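Local coordinates for protein putative 4-amino-4-deoxychorismate lyase (Thermus thermophilus, PDB 2ZGI) that is a putative 4-amino-4-deoxychorismate lyase, a pyridoxal-phosphate-dependent member of the class-IV aminotransferase family, at residues F17-R29 with L122-R134. Residues are numbered along the deposited sequence; the frame is centred on the assembly and turned at random.
Sequences FLYHGASVFTTLR and LARYKTGNYLPYR. With PLP (pyridoxal-5'-phosphate), chain P.
Gly21 and Gly128 meet with their CA atoms 4.3 Å apart. So close an approach of two backbones, with Gly21 O 3.3 Å from Gly128 CA, fits a pair of glycines, and the positive phi of Gly21 also favours glycine. Ser23 O accepts a hydrogen bond from Gly128 N at 2.8 Å, the donor standing above the carbonyl plane. Val24 forms a single beta bridge with Thr127, its branched side chain suiting the extended backbone. A hydrogen bond from Phe25 N to Lys126 O (3.0 Å, 148° at the hydrogen) flanks the bridge on its other side, making Val24 and Thr127 a non-hydrogen-bonded antiparallel pair. Thr127 OG1, set between backbone N and carbonyl carbon (chi1 80°), accepts from Asn129 N in an ST turn. The Phe25 ring crosses the lysine chain at about a right angle, taking Lys126 CG over one face 4.1 Å from its centroid, while Thr127 O lies near the ring edge. Thr26 OG1 is hydrogen-bonded to Arg44, which also binds the cofactor. Lys126 bends at its last torsion (chi4 72°) and is covalently joined from NZ to C4A of pyridoxal phosphate, 1.8 Å, long for the Schiff base expected in this family. With its backbone tied to Phe25 and its aliphatic chain against the ring, Lys126 probably has few ways to carry its nitrogen to the cofactor.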
# COMPACT_ATOMS: atom_id res chain seq x y z
N PHE D 17 -19.60 -18.95 -14.33
CA PHE D 17 -19.11 -18.18 -15.46
C PHE D 17 -19.53 -16.71 -15.34
O PHE D 17 -18.71 -15.81 -15.57
CB PHE D 17 -19.68 -18.76 -16.75
CG PHE D 17 -19.16 -18.10 -17.99
CD1 PHE D 17 -18.06 -18.61 -18.65
CD2 PHE D 17 -19.79 -16.96 -18.51
CE1 PHE D 17 -17.58 -18.00 -19.82
CE2 PHE D 17 -19.31 -16.34 -19.67
CZ PHE D 17 -18.21 -16.86 -20.32
N LEU D 18 -20.81 -16.49 -15.03
CA LEU D 18 -21.44 -15.18 -14.95
C LEU D 18 -21.14 -14.52 -13.62
O LEU D 18 -20.81 -13.31 -13.57
CB LEU D 18 -23.00 -15.26 -15.03
CG LEU D 18 -23.90 -15.89 -16.10
CD1 LEU D 18 -23.20 -16.04 -17.45
CD2 LEU D 18 -24.48 -17.20 -15.66
N TYR D 19 -21.30 -15.28 -12.55
CA TYR D 19 -21.25 -14.70 -11.20
C TYR D 19 -19.84 -14.48 -10.66
O TYR D 19 -19.65 -13.68 -9.73
CB TYR D 19 -22.02 -15.56 -10.19
CG TYR D 19 -23.54 -15.46 -10.26
CD1 TYR D 19 -24.18 -14.28 -10.65
CD2 TYR D 19 -24.34 -16.53 -9.88
CE1 TYR D 19 -25.60 -14.18 -10.68
CE2 TYR D 19 -25.74 -16.46 -9.91
CZ TYR D 19 -26.36 -15.28 -10.32
OH TYR D 19 -27.75 -15.19 -10.32
N HIS D 20 -18.88 -15.23 -11.19
CA HIS D 20 -17.55 -15.24 -10.59
C HIS D 20 -16.46 -14.83 -11.55
O HIS D 20 -15.26 -14.87 -11.21
CB HIS D 20 -17.23 -16.63 -10.05
CG HIS D 20 -18.08 -17.04 -8.89
ND1 HIS D 20 -18.21 -18.35 -8.50
CD2 HIS D 20 -18.86 -16.32 -8.05
CE1 HIS D 20 -18.99 -18.42 -7.44
NE2 HIS D 20 -19.40 -17.21 -7.14
N GLY D 21 -16.87 -14.42 -12.75
CA GLY D 21 -15.91 -14.14 -13.83
C GLY D 21 -15.02 -15.35 -14.08
O GLY D 21 -13.84 -15.19 -14.41
N ALA D 22 -15.56 -16.56 -13.92
CA ALA D 22 -14.69 -17.75 -13.96
C ALA D 22 -14.47 -18.22 -15.40
O ALA D 22 -15.13 -19.15 -15.89
CB ALA D 22 -15.27 -18.86 -13.09
N SER D 23 -13.59 -17.51 -16.12
CA SER D 23 -13.34 -17.77 -17.54
C SER D 23 -11.96 -17.30 -17.90
O SER D 23 -11.36 -16.46 -17.18
CB SER D 23 -14.39 -17.07 -18.43
OG SER D 23 -14.36 -15.65 -18.26
N VAL D 24 -11.43 -17.86 -18.98
CA VAL D 24 -10.25 -17.32 -19.65
C VAL D 24 -10.65 -17.05 -21.07
O VAL D 24 -11.64 -17.61 -21.58
CB VAL D 24 -9.00 -18.27 -19.53
CG1 VAL D 24 -8.63 -18.45 -18.10
CG2 VAL D 24 -9.31 -19.66 -20.14
N PHE D 25 -9.91 -16.16 -21.74
CA PHE D 25 -10.30 -15.76 -23.07
C PHE D 25 -9.10 -15.28 -23.84
O PHE D 25 -8.00 -15.10 -23.26
CB PHE D 25 -11.43 -14.69 -23.00
CG PHE D 25 -10.95 -13.30 -22.56
CD1 PHE D 25 -10.67 -12.32 -23.51
CD2 PHE D 25 -10.77 -12.99 -21.21
CE1 PHE D 25 -10.22 -11.05 -23.13
CE2 PHE D 25 -10.32 -11.72 -20.81
CZ PHE D 25 -10.05 -10.75 -21.76
N THR D 26 -9.28 -15.09 -25.14
CA THR D 26 -8.29 -14.41 -25.94
C THR D 26 -9.00 -13.66 -27.06
O THR D 26 -10.10 -14.05 -27.49
CB THR D 26 -7.22 -15.39 -26.47
OG1 THR D 26 -6.10 -14.63 -26.95
CG2 THR D 26 -7.78 -16.28 -27.64
N THR D 27 -8.39 -12.58 -27.54
CA THR D 27 -8.99 -11.79 -28.59
C THR D 27 -8.00 -11.64 -29.74
O THR D 27 -6.82 -11.29 -29.53
CB THR D 27 -9.51 -10.42 -28.08
OG1 THR D 27 -8.40 -9.55 -27.86
CG2 THR D 27 -10.24 -10.56 -26.81
N LEU D 28 -8.48 -11.92 -30.95
CA LEU D 28 -7.64 -11.98 -32.14
C LEU D 28 -8.12 -10.97 -33.16
O LEU D 28 -9.29 -10.54 -33.12
CB LEU D 28 -7.73 -13.34 -32.83
CG LEU D 28 -7.46 -14.63 -32.08
CD1 LEU D 28 -8.74 -15.08 -31.42
CD2 LEU D 28 -6.91 -15.69 -33.07
N ARG D 29 -7.22 -10.63 -34.09
CA ARG D 29 -7.59 -9.84 -35.26
C ARG D 29 -7.48 -10.73 -36.49
O ARG D 29 -6.53 -11.50 -36.58
CB ARG D 29 -6.67 -8.63 -35.40
CG ARG D 29 -7.24 -7.60 -36.35
CD ARG D 29 -6.47 -6.30 -36.33
NE ARG D 29 -5.17 -6.36 -37.00
CZ ARG D 29 -4.01 -6.35 -36.37
NH1 ARG D 29 -3.98 -6.30 -35.04
NH2 ARG D 29 -2.86 -6.40 -37.06
N LEU D 122 -3.46 -13.75 -10.69
CA LEU D 122 -4.11 -13.86 -11.99
C LEU D 122 -3.55 -12.93 -13.06
O LEU D 122 -4.03 -12.93 -14.21
CB LEU D 122 -5.62 -13.65 -11.86
CG LEU D 122 -6.39 -14.47 -10.81
CD1 LEU D 122 -7.87 -14.09 -10.84
CD2 LEU D 122 -6.21 -16.00 -10.94
N ALA D 123 -2.55 -12.12 -12.69
CA ALA D 123 -1.99 -11.10 -13.58
C ALA D 123 -1.43 -11.69 -14.87
O ALA D 123 -1.43 -11.05 -15.93
CB ALA D 123 -0.88 -10.33 -12.86
N ARG D 124 -0.96 -12.93 -14.77
CA ARG D 124 -0.30 -13.55 -15.89
C ARG D 124 -1.31 -14.20 -16.83
O ARG D 124 -0.94 -14.58 -17.95
CB ARG D 124 0.73 -14.57 -15.41
CG ARG D 124 0.16 -15.55 -14.37
CD ARG D 124 1.25 -16.47 -13.76
NE ARG D 124 1.95 -17.19 -14.82
CZ ARG D 124 2.87 -18.14 -14.64
NH1 ARG D 124 3.25 -18.51 -13.43
NH2 ARG D 124 3.42 -18.71 -15.70
N TYR D 125 -2.56 -14.33 -16.37
CA TYR D 125 -3.64 -14.96 -17.15
C TYR D 125 -4.65 -13.95 -17.66
O TYR D 125 -4.91 -12.90 -17.03
CB TYR D 125 -4.31 -16.05 -16.31
CG TYR D 125 -3.30 -16.97 -15.68
CD1 TYR D 125 -2.46 -17.77 -16.47
CD2 TYR D 125 -3.13 -17.02 -14.29
CE1 TYR D 125 -1.48 -18.61 -15.90
CE2 TYR D 125 -2.17 -17.85 -13.71
CZ TYR D 125 -1.35 -18.64 -14.53
OH TYR D 125 -0.40 -19.46 -13.98
N LYS D 126 -5.24 -14.28 -18.82
CA LYS D 126 -6.27 -13.45 -19.44
C LYS D 126 -7.63 -14.01 -19.00
O LYS D 126 -8.17 -14.94 -19.63
CB LYS D 126 -6.09 -13.50 -20.95
CG LYS D 126 -6.47 -12.21 -21.66
CD LYS D 126 -5.93 -12.19 -23.06
CE LYS D 126 -6.75 -11.27 -23.93
NZ LYS D 126 -6.47 -9.86 -23.52
N THR D 127 -8.14 -13.48 -17.87
CA THR D 127 -9.32 -14.03 -17.21
C THR D 127 -10.51 -13.08 -17.21
O THR D 127 -10.37 -11.88 -17.44
CB THR D 127 -9.03 -14.44 -15.72
OG1 THR D 127 -9.06 -13.28 -14.86
CG2 THR D 127 -7.66 -15.09 -15.59
N GLY D 128 -11.68 -13.66 -16.92
CA GLY D 128 -12.90 -12.93 -16.68
C GLY D 128 -12.91 -12.06 -15.43
O GLY D 128 -13.88 -11.36 -15.18
N ASN D 129 -11.83 -12.11 -14.64
CA ASN D 129 -11.72 -11.19 -13.51
C ASN D 129 -11.05 -9.92 -13.98
O ASN D 129 -9.84 -9.69 -13.76
CB ASN D 129 -10.99 -11.86 -12.35
CG ASN D 129 -11.90 -12.76 -11.56
OD1 ASN D 129 -12.83 -13.40 -12.11
ND2 ASN D 129 -11.68 -12.82 -10.30
N TYR D 130 -11.82 -9.11 -14.70
CA TYR D 130 -11.24 -8.07 -15.54
C TYR D 130 -11.61 -6.67 -15.02
O TYR D 130 -11.35 -5.67 -15.65
CB TYR D 130 -11.75 -8.28 -16.99
CG TYR D 130 -11.08 -7.45 -18.03
CD1 TYR D 130 -9.77 -7.72 -18.42
CD2 TYR D 130 -11.76 -6.41 -18.65
CE1 TYR D 130 -9.13 -6.95 -19.40
CE2 TYR D 130 -11.14 -5.63 -19.63
CZ TYR D 130 -9.82 -5.90 -19.99
OH TYR D 130 -9.21 -5.11 -20.94
N LEU D 131 -12.24 -6.61 -13.87
CA LEU D 131 -12.70 -5.32 -13.29
C LEU D 131 -11.59 -4.26 -13.08
O LEU D 131 -11.76 -3.09 -13.46
CB LEU D 131 -13.49 -5.58 -12.01
CG LEU D 131 -14.47 -4.52 -11.52
CD1 LEU D 131 -15.31 -3.96 -12.64
CD2 LEU D 131 -15.30 -5.10 -10.37
N PRO D 132 -10.44 -4.66 -12.50
CA PRO D 132 -9.37 -3.66 -12.35
C PRO D 132 -8.96 -3.01 -13.68
O PRO D 132 -8.71 -1.80 -13.72
CB PRO D 132 -8.20 -4.47 -11.77
CG PRO D 132 -8.89 -5.63 -11.03
CD PRO D 132 -10.07 -5.96 -11.91
N TYR D 133 -8.90 -3.80 -14.76
CA TYR D 133 -8.57 -3.31 -16.09
C TYR D 133 -9.67 -2.40 -16.60
O TYR D 133 -9.40 -1.34 -17.15
CB TYR D 133 -8.32 -4.48 -17.06
CG TYR D 133 -7.29 -5.44 -16.51
CD1 TYR D 133 -5.92 -5.21 -16.69
CD2 TYR D 133 -7.68 -6.56 -15.78
CE1 TYR D 133 -4.97 -6.11 -16.14
CE2 TYR D 133 -6.76 -7.43 -15.24
CZ TYR D 133 -5.41 -7.22 -15.44
OH TYR D 133 -4.53 -8.13 -14.88
N ARG D 134 -10.91 -2.77 -16.37
CA ARG D 134 -12.02 -1.85 -16.76
C ARG D 134 -11.86 -0.50 -16.07
O ARG D 134 -11.88 0.55 -16.72
CB ARG D 134 -13.38 -2.45 -16.43
CG ARG D 134 -13.73 -3.74 -17.19
CD ARG D 134 -15.14 -4.19 -16.86
NE ARG D 134 -16.13 -3.14 -17.14
CZ ARG D 134 -16.71 -2.92 -18.32
NH1 ARG D 134 -16.44 -3.69 -19.38
NH2 ARG D 134 -17.58 -1.93 -18.44
N1 PLP P . -2.83 -6.51 -21.30
C2 PLP P . -4.00 -7.03 -20.87
C2A PLP P . -4.45 -6.77 -19.46
C3 PLP P . -4.80 -7.78 -21.75
O3 PLP P . -5.97 -8.28 -21.27
C4 PLP P . -4.34 -8.01 -23.05
C4A PLP P . -5.11 -8.85 -24.05
C5 PLP P . -3.11 -7.49 -23.45
C6 PLP P . -2.38 -6.74 -22.53
C5A PLP P . -2.56 -7.67 -24.85
O4P PLP P . -2.24 -9.01 -25.21
P PLP P . -2.15 -9.52 -26.72
O1P PLP P . -1.00 -8.79 -27.37
O2P PLP P . -3.44 -9.20 -27.44
O3P PLP P . -1.94 -10.98 -26.46